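Local coordinates for O-methyltransferase, SAM-dependent (Legionella pneumophila subsp. pneumophila, PDB 3R3H), which probably transfers a methyl group from S-adenosylmethionine to an oxygen atom of its substrate, at residues K63-G68 with I89-N94; S74-S79 with H112-R117. All coordinates share one frame; numbering follows the deposited sequence.

Interaction 1: K63-G68 with I89-N94; sequences KVLELG and ITCDIN
Val64, Glu66 and Gly68 bond to Ile89, Cys91 and Ile93 in a buried parallel strand pair inside the central sheet, where strand 63-68 lies directly beside strand 87-92. The segment axes come within 4.8 Å at an angle of 11°. Backbone bonds alternate in the parallel manner: Ile89 N gives to Val64 O at 2.9 Å, Glu66 N to Ile89 O, and Cys91 N to Glu66 O. The Gly68 N to Cys91 O bond is weak, but Ile93 N closes the series on Gly68 O at 3.1 Å, just where the second strand gives way to a turn.

Leu65, Leu67, Ile89 and Cys91 share one face of the sheet; Leu65, Leu67 and Cys91 pack there on Leu128, Leu125 and Thr124 of helix 121-132. Leu65 holds CG beside its carbonyl carbon (chi1 177°), and the next torsion carries Leu65 CD1 toward the neighbouring strand, 3.6 Å from Ile89 CG2 and 3.8 Å from Cys91 SG. Apolar leucine and isoleucine and the small cysteine suit a face buried in this way.

Under helix 73-80, the other face carries a polar pair. Glu66 and Thr90 run side by side in the same direction, and Thr90 OG1 donates to the anti lone pair of Glu66 OE2 at 2.7 Å. Ser74 OG bonds to Glu66 OE1, so two hydroxyls fix the rotation of a buried carboxylate. Gly68 has phi 152°, a setting where a CB would press on the preceding carbonyl oxygen. Asp92 OD2 accepts from Asn94 N at 3.1 Å in an Asx turn, and from Phe70 N, thereby tying together the loops after both strands. Two such strands joined through helix 73-80 form the opening beta-alpha-beta unit of a Rossmann-like class I methyltransferase, whose glycine-bearing first loop and acidic second strand end probably border the cofactor site, as in relatives.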
ATOM      1  N   LYS A  63       4.460 -11.143 -15.240  1.00 43.33           N
ATOM      2  CA  LYS A  63       5.402 -10.275 -15.927  1.00 40.65           C
ATOM      3  C   LYS A  63       5.404  -8.879 -15.288  1.00 39.14           C
ATOM      4  O   LYS A  63       4.358  -8.246 -15.117  1.00 37.40           O
ATOM      5  CB  LYS A  63       5.027 -10.204 -17.412  1.00 41.47           C
ATOM      6  CG  LYS A  63       6.152  -9.758 -18.336  1.00 42.86           C
ATOM      7  CD  LYS A  63       5.753  -9.947 -19.797  1.00 43.17           C
ATOM      8  CE  LYS A  63       6.866  -9.508 -20.746  1.00 43.18           C
ATOM      9  NZ  LYS A  63       6.552  -9.823 -22.185  1.00 42.91           N
ATOM     10  N   VAL A  64       6.596  -8.414 -14.930  1.00 37.51           N
ATOM     11  CA  VAL A  64       6.780  -7.122 -14.286  1.00 34.39           C
ATOM     12  C   VAL A  64       7.763  -6.239 -15.041  1.00 33.00           C
ATOM     13  O   VAL A  64       8.692  -6.734 -15.662  1.00 33.45           O
ATOM     14  CB  VAL A  64       7.275  -7.322 -12.842  1.00 33.65           C
ATOM     15  CG1 VAL A  64       7.755  -6.006 -12.256  1.00 34.30           C
ATOM     16  CG2 VAL A  64       6.147  -7.897 -11.999  1.00 33.57           C
ATOM     17  N   LEU A  65       7.552  -4.929 -14.982  1.00 30.33           N
ATOM     18  CA  LEU A  65       8.424  -3.981 -15.662  1.00 29.40           C
ATOM     19  C   LEU A  65       8.781  -2.839 -14.719  1.00 29.23           C
ATOM     20  O   LEU A  65       7.937  -2.381 -13.945  1.00 29.76           O
ATOM     21  CB  LEU A  65       7.716  -3.407 -16.893  1.00 27.50           C
ATOM     22  CG  LEU A  65       8.492  -2.341 -17.664  1.00 27.82           C
ATOM     23  CD1 LEU A  65       9.509  -3.043 -18.531  1.00 29.15           C
ATOM     24  CD2 LEU A  65       7.564  -1.498 -18.525  1.00 25.40           C
ATOM     25  N   GLU A  66      10.035  -2.400 -14.758  1.00 29.23           N
ATOM     26  CA  GLU A  66      10.458  -1.275 -13.936  1.00 28.16           C
ATOM     27  C   GLU A  66      11.416  -0.416 -14.747  1.00 27.26           C
ATOM     28  O   GLU A  66      12.017  -0.892 -15.710  1.00 25.33           O
ATOM     29  CB  GLU A  66      11.105  -1.735 -12.629  1.00 26.58           C
ATOM     30  CG  GLU A  66      12.208  -2.731 -12.773  1.00 29.89           C
ATOM     31  CD  GLU A  66      13.194  -2.662 -11.605  1.00 32.59           C
ATOM     32  OE1 GLU A  66      12.747  -2.363 -10.469  1.00 36.78           O
ATOM     33  OE2 GLU A  66      14.406  -2.911 -11.820  1.00 30.48           O
ATOM     34  N   LEU A  67      11.518   0.860 -14.380  1.00 27.97           N
ATOM     35  CA  LEU A  67      12.385   1.814 -15.082  1.00 29.40           C
ATOM     36  C   LEU A  67      13.080   2.665 -14.043  1.00 29.26           C
ATOM     37  O   LEU A  67      12.506   2.943 -12.982  1.00 29.81           O
ATOM     38  CB  LEU A  67      11.588   2.774 -15.955  1.00 28.35           C
ATOM     39  CG  LEU A  67      10.377   2.401 -16.805  1.00 30.92           C
ATOM     40  CD1 LEU A  67       9.216   1.888 -15.959  1.00 25.81           C
ATOM     41  CD2 LEU A  67       9.952   3.672 -17.530  1.00 30.76           C
ATOM     42  N   GLY A  68      14.297   3.103 -14.344  1.00 29.68           N
ATOM     43  CA  GLY A  68      14.999   3.920 -13.375  1.00 29.31           C
ATOM     44  C   GLY A  68      16.495   3.791 -13.476  1.00 29.63           C
ATOM     45  O   GLY A  68      17.024   3.248 -14.446  1.00 28.53           O
ATOM     46  N   ILE A  89      11.437  -7.335 -16.186  1.00 37.03           N
ATOM     47  CA  ILE A  89      12.249  -6.589 -17.133  1.00 34.06           C
ATOM     48  C   ILE A  89      12.654  -5.273 -16.472  1.00 34.74           C
ATOM     49  O   ILE A  89      11.835  -4.377 -16.293  1.00 34.28           O
ATOM     50  CB  ILE A  89      11.462  -6.315 -18.419  1.00 33.84           C
ATOM     51  CG1 ILE A  89      11.208  -7.641 -19.132  1.00 32.25           C
ATOM     52  CG2 ILE A  89      12.224  -5.331 -19.311  1.00 32.47           C
ATOM     53  CD1 ILE A  89      10.497  -7.497 -20.441  1.00 32.29           C
ATOM     54  N   THR A  90      13.916  -5.191 -16.073  1.00 34.01           N
ATOM     55  CA  THR A  90      14.456  -4.006 -15.428  1.00 33.37           C
ATOM     56  C   THR A  90      15.104  -3.148 -16.517  1.00 34.79           C
ATOM     57  O   THR A  90      15.874  -3.649 -17.339  1.00 34.11           O
ATOM     58  CB  THR A  90      15.490  -4.417 -14.330  1.00 33.33           C
ATOM     59  OG1 THR A  90      16.157  -3.261 -13.814  1.00 34.42           O
ATOM     60  CG2 THR A  90      16.532  -5.374 -14.908  1.00 32.08           C
ATOM     61  N   CYS A  91      14.764  -1.861 -16.550  1.00 36.16           N
ATOM     62  CA  CYS A  91      15.314  -0.966 -17.570  1.00 37.06           C
ATOM     63  C   CYS A  91      16.236   0.016 -16.881  1.00 37.69           C
ATOM     64  O   CYS A  91      15.758   0.886 -16.146  1.00 38.74           O
ATOM     65  CB  CYS A  91      14.187  -0.200 -18.282  1.00 37.33           C
ATOM     66  SG  CYS A  91      12.806  -1.226 -18.972  1.00 41.11           S
ATOM     67  N   ASP A  92      17.548  -0.128 -17.088  1.00 37.44           N
ATOM     68  CA  ASP A  92      18.501   0.781 -16.455  1.00 37.86           C
ATOM     69  C   ASP A  92      19.007   1.862 -17.412  1.00 38.39           C
ATOM     70  O   ASP A  92      19.803   1.597 -18.324  1.00 37.48           O
ATOM     71  CB  ASP A  92      19.686   0.023 -15.853  1.00 38.76           C
ATOM     72  CG  ASP A  92      20.526   0.906 -14.930  1.00 41.34           C
ATOM     73  OD1 ASP A  92      21.647   0.504 -14.534  1.00 42.74           O
ATOM     74  OD2 ASP A  92      20.057   2.015 -14.589  1.00 43.79           O
ATOM     75  N   ILE A  93      18.523   3.083 -17.175  1.00 37.66           N
ATOM     76  CA  ILE A  93      18.838   4.260 -17.978  1.00 35.82           C
ATOM     77  C   ILE A  93      20.170   4.860 -17.565  1.00 35.71           C
ATOM     78  O   ILE A  93      20.765   5.650 -18.302  1.00 37.12           O
ATOM     79  CB  ILE A  93      17.754   5.322 -17.806  1.00 32.65           C
ATOM     80  CG1 ILE A  93      17.820   5.901 -16.392  1.00 32.12           C
ATOM     81  CG2 ILE A  93      16.394   4.684 -18.033  1.00 32.45           C
ATOM     82  CD1 ILE A  93      16.917   7.075 -16.154  1.00 32.60           C
ATOM     83  N   ASN A  94      20.629   4.484 -16.377  1.00 35.41           N
ATOM     84  CA  ASN A  94      21.890   4.976 -15.843  1.00 36.13           C
ATOM     85  C   ASN A  94      23.048   4.823 -16.840  1.00 38.40           C
ATOM     86  O   ASN A  94      23.283   3.731 -17.397  1.00 39.96           O
ATOM     87  CB  ASN A  94      22.210   4.215 -14.551  1.00 34.37           C
ATOM     88  CG  ASN A  94      23.414   4.775 -13.809  1.00 32.44           C
ATOM     89  OD1 ASN A  94      23.989   5.787 -14.195  1.00 31.63           O
ATOM     90  ND2 ASN A  94      23.783   4.121 -12.722  1.00 30.88           N
TER

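Interaction 2: S74-S79 with H112-R117; sequences SALAMS and HKIKLR
Ile114 pushes its side chain against one side of helix 73-80. Ala75 and Ser79, one turn apart, face the strand, while Leu76 is met chiefly at its CA. Ile114 CD1 does most of the touching: it lies 3.8 Å from Ser79 OG and also reaches Ala75 O and Leu76 CA. With CG1 beside the backbone N (chi1 -57°), the long arm of the isoleucine reaches the helix, and Ile114 CG2, the branch anti to that N, is turned to Ala75 CB at 4.3 Å. Alanine suits position 75 because its single methyl lets the helix settle on the sheet, where it also touches Glu66 and Thr90.

Beyond these packing contacts, Lys113 reaches the end of the helix. Its chain bends at chi3 (-63°), bringing Lys113 CE alongside Ser79 CB at 3.8 Å and Lys113 NZ to Ser79 O at 2.9 Å. Ser79 turns its own hydroxyl back to Leu76 O, 3.2 Å from Ser79 OG, so a small polar residue can sit in a buried spot with its hydroxyl hydrogen-bonded inside the helix. Around the pair, Val88 of strand 87-92 packs on both Ser79 and Ile114, and backbone bonds from Val88 to Lys113 and Lys115 set the position of the incoming strand. The axes of helix 74-79 and strand 114-117 run roughly antiparallel (152°), 9.6 Å apart at their closest.

Besides Ser79 O, Lys113 NZ bonds to Leu82 O, so one ammonium group joins two carbonyl oxygens near the C-terminal end of helix 73-80. A positive charge there would probably be stabilised by the helix dipole as well as by these acceptors, offsetting part of the cost of burying a lysine.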
ATOM      1  N   SER A  74      15.851  -3.523  -6.585  1.00 26.17           N
ATOM      2  CA  SER A  74      14.406  -3.637  -6.762  1.00 24.83           C
ATOM      3  C   SER A  74      14.041  -4.716  -7.784  1.00 23.17           C
ATOM      4  O   SER A  74      12.971  -5.319  -7.705  1.00 23.35           O
ATOM      5  CB  SER A  74      13.794  -2.277  -7.167  1.00 23.84           C
ATOM      6  OG  SER A  74      14.563  -1.621  -8.160  1.00 22.84           O
ATOM      7  N   ALA A  75      14.937  -4.963  -8.734  1.00 23.88           N
ATOM      8  CA  ALA A  75      14.705  -5.978  -9.763  1.00 25.04           C
ATOM      9  C   ALA A  75      14.789  -7.382  -9.143  1.00 25.23           C
ATOM     10  O   ALA A  75      14.053  -8.305  -9.541  1.00 24.31           O
ATOM     11  CB  ALA A  75      15.743  -5.833 -10.885  1.00 24.54           C
ATOM     12  N   LEU A  76      15.691  -7.523  -8.170  1.00 24.52           N
ATOM     13  CA  LEU A  76      15.890  -8.783  -7.488  1.00 23.74           C
ATOM     14  C   LEU A  76      14.692  -9.081  -6.604  1.00 25.89           C
ATOM     15  O   LEU A  76      14.071 -10.154  -6.703  1.00 24.31           O
ATOM     16  CB  LEU A  76      17.155  -8.703  -6.646  1.00 23.48           C
ATOM     17  CG  LEU A  76      17.499  -9.946  -5.815  1.00 22.94           C
ATOM     18  CD1 LEU A  76      17.658 -11.160  -6.730  1.00 20.76           C
ATOM     19  CD2 LEU A  76      18.778  -9.672  -5.046  1.00 22.53           C
ATOM     20  N   ALA A  77      14.372  -8.116  -5.739  1.00 26.50           N
ATOM     21  CA  ALA A  77      13.237  -8.238  -4.818  1.00 26.29           C
ATOM     22  C   ALA A  77      11.980  -8.607  -5.581  1.00 25.90           C
ATOM     23  O   ALA A  77      11.217  -9.456  -5.142  1.00 26.39           O
ATOM     24  CB  ALA A  77      13.014  -6.921  -4.076  1.00 25.54           C
ATOM     25  N   MET A  78      11.775  -7.963  -6.728  1.00 26.12           N
ATOM     26  CA  MET A  78      10.607  -8.222  -7.563  1.00 27.02           C
ATOM     27  C   MET A  78      10.538  -9.671  -8.056  1.00 27.46           C
ATOM     28  O   MET A  78       9.472 -10.293  -7.977  1.00 28.15           O
ATOM     29  CB  MET A  78      10.581  -7.255  -8.760  1.00 27.48           C
ATOM     30  CG  MET A  78       9.794  -5.968  -8.485  1.00 29.79           C
ATOM     31  SD  MET A  78       9.804  -4.741  -9.822  1.00 31.87           S
ATOM     32  CE  MET A  78      10.255  -3.285  -8.890  1.00 35.04           C
ATOM     33  N   SER A  79      11.650 -10.221  -8.556  1.00 30.02           N
ATOM     34  CA  SER A  79      11.609 -11.601  -9.052  1.00 30.45           C
ATOM     35  C   SER A  79      11.521 -12.608  -7.913  1.00 30.56           C
ATOM     36  O   SER A  79      11.034 -13.721  -8.094  1.00 29.71           O
ATOM     37  CB  SER A  79      12.816 -11.915  -9.949  1.00 32.36           C
ATOM     38  OG  SER A  79      13.990 -12.139  -9.205  1.00 35.64           O
ATOM     39  N   HIS A 112      17.830 -15.777 -14.223  1.00 33.80           N
ATOM     40  CA  HIS A 112      17.135 -16.348 -15.366  1.00 31.50           C
ATOM     41  C   HIS A 112      15.762 -15.717 -15.519  1.00 32.29           C
ATOM     42  O   HIS A 112      15.165 -15.786 -16.594  1.00 32.09           O
ATOM     43  CB  HIS A 112      17.032 -17.883 -15.238  1.00 29.16           C
ATOM     44  CG  HIS A 112      16.212 -18.357 -14.073  1.00 27.36           C
ATOM     45  ND1 HIS A 112      16.599 -18.186 -12.760  1.00 28.86           N
ATOM     46  CD2 HIS A 112      15.014 -18.990 -14.027  1.00 25.56           C
ATOM     47  CE1 HIS A 112      15.676 -18.688 -11.956  1.00 25.70           C
ATOM     48  NE2 HIS A 112      14.703 -19.181 -12.700  1.00 24.67           N
ATOM     49  N   LYS A 113      15.278 -15.091 -14.443  1.00 31.62           N
ATOM     50  CA  LYS A 113      13.979 -14.423 -14.439  1.00 31.36           C
ATOM     51  C   LYS A 113      14.131 -12.920 -14.717  1.00 33.25           C
ATOM     52  O   LYS A 113      13.186 -12.272 -15.166  1.00 34.51           O
ATOM     53  CB  LYS A 113      13.273 -14.617 -13.091  1.00 30.06           C
ATOM     54  CG  LYS A 113      13.291 -16.051 -12.596  1.00 27.47           C
ATOM     55  CD  LYS A 113      12.079 -16.423 -11.746  1.00 24.98           C
ATOM     56  CE  LYS A 113      11.994 -15.627 -10.465  1.00 22.65           C
ATOM     57  NZ  LYS A 113      11.018 -16.236  -9.507  1.00 21.35           N
ATOM     58  N   ILE A 114      15.322 -12.380 -14.458  1.00 33.26           N
ATOM     59  CA  ILE A 114      15.599 -10.964 -14.652  1.00 32.20           C
ATOM     60  C   ILE A 114      16.199 -10.642 -16.031  1.00 34.03           C
ATOM     61  O   ILE A 114      17.266 -11.130 -16.401  1.00 35.46           O
ATOM     62  CB  ILE A 114      16.536 -10.448 -13.543  1.00 31.38           C
ATOM     63  CG1 ILE A 114      15.901 -10.704 -12.176  1.00 30.94           C
ATOM     64  CG2 ILE A 114      16.778  -8.956 -13.711  1.00 31.35           C
ATOM     65  CD1 ILE A 114      16.834 -10.457 -11.005  1.00 32.36           C
ATOM     66  N   LYS A 115      15.498  -9.797 -16.777  1.00 35.55           N
ATOM     67  CA  LYS A 115      15.908  -9.395 -18.112  1.00 34.71           C
ATOM     68  C   LYS A 115      16.310  -7.910 -18.122  1.00 33.72           C
ATOM     69  O   LYS A 115      15.458  -7.029 -18.183  1.00 34.89           O
ATOM     70  CB  LYS A 115      14.745  -9.652 -19.087  1.00 36.70           C
ATOM     71  CG  LYS A 115      15.162  -9.952 -20.521  1.00 43.20           C
ATOM     72  CD  LYS A 115      16.011  -8.820 -21.106  1.00 46.85           C
ATOM     73  CE  LYS A 115      16.673  -9.206 -22.421  1.00 49.03           C
ATOM     74  NZ  LYS A 115      15.724  -9.183 -23.574  1.00 52.29           N
ATOM     75  N   LEU A 116      17.611  -7.641 -18.065  1.00 31.65           N
ATOM     76  CA  LEU A 116      18.123  -6.275 -18.066  1.00 29.79           C
ATOM     77  C   LEU A 116      18.113  -5.607 -19.444  1.00 30.96           C
ATOM     78  O   LEU A 116      18.531  -6.189 -20.440  1.00 32.31           O
ATOM     79  CB  LEU A 116      19.546  -6.263 -17.516  1.00 27.02           C
ATOM     80  CG  LEU A 116      20.270  -4.920 -17.395  1.00 25.34           C
ATOM     81  CD1 LEU A 116      19.618  -4.064 -16.300  1.00 22.95           C
ATOM     82  CD2 LEU A 116      21.724  -5.165 -17.048  1.00 23.73           C
ATOM     83  N   ARG A 117      17.628  -4.373 -19.496  1.00 32.47           N
ATOM     84  CA  ARG A 117      17.573  -3.615 -20.747  1.00 33.57           C
ATOM     85  C   ARG A 117      18.237  -2.282 -20.493  1.00 33.26           C
ATOM     86  O   ARG A 117      17.684  -1.435 -19.806  1.00 37.11           O
ATOM     87  CB  ARG A 117      16.129  -3.382 -21.169  1.00 33.31           C
ATOM     88  CG  ARG A 117      15.375  -4.652 -21.471  1.00 35.03           C
ATOM     89  CD  ARG A 117      15.803  -5.244 -22.787  1.00 38.08           C
ATOM     90  NE  ARG A 117      14.724  -5.170 -23.767  1.00 41.61           N
ATOM     91  CZ  ARG A 117      14.608  -4.228 -24.702  1.00 43.63           C
ATOM     92  NH1 ARG A 117      15.511  -3.255 -24.809  1.00 43.93           N
ATOM     93  NH2 ARG A 117      13.576  -4.260 -25.535  1.00 45.40           N
TER

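From the N terminus the chain runs through strand 63-68, helix 73-80, strand 87-92 and, after helix 102-107, strand 114-118. Interaction 1 closes the first loop by pairing the two strands that bracket helix 73-80. Interaction 2 starts within that loop, from the helix itself, and ends beyond it at the next strand, so the two closures cross rather than nest. They meet at strand 87-92: Thr90 O and Asp92 N probably bond to Arg117 N and O, pairing it with strand 114-118, the outermost strand on that side within this chain. Together they join three neighbouring strands to one covering helix.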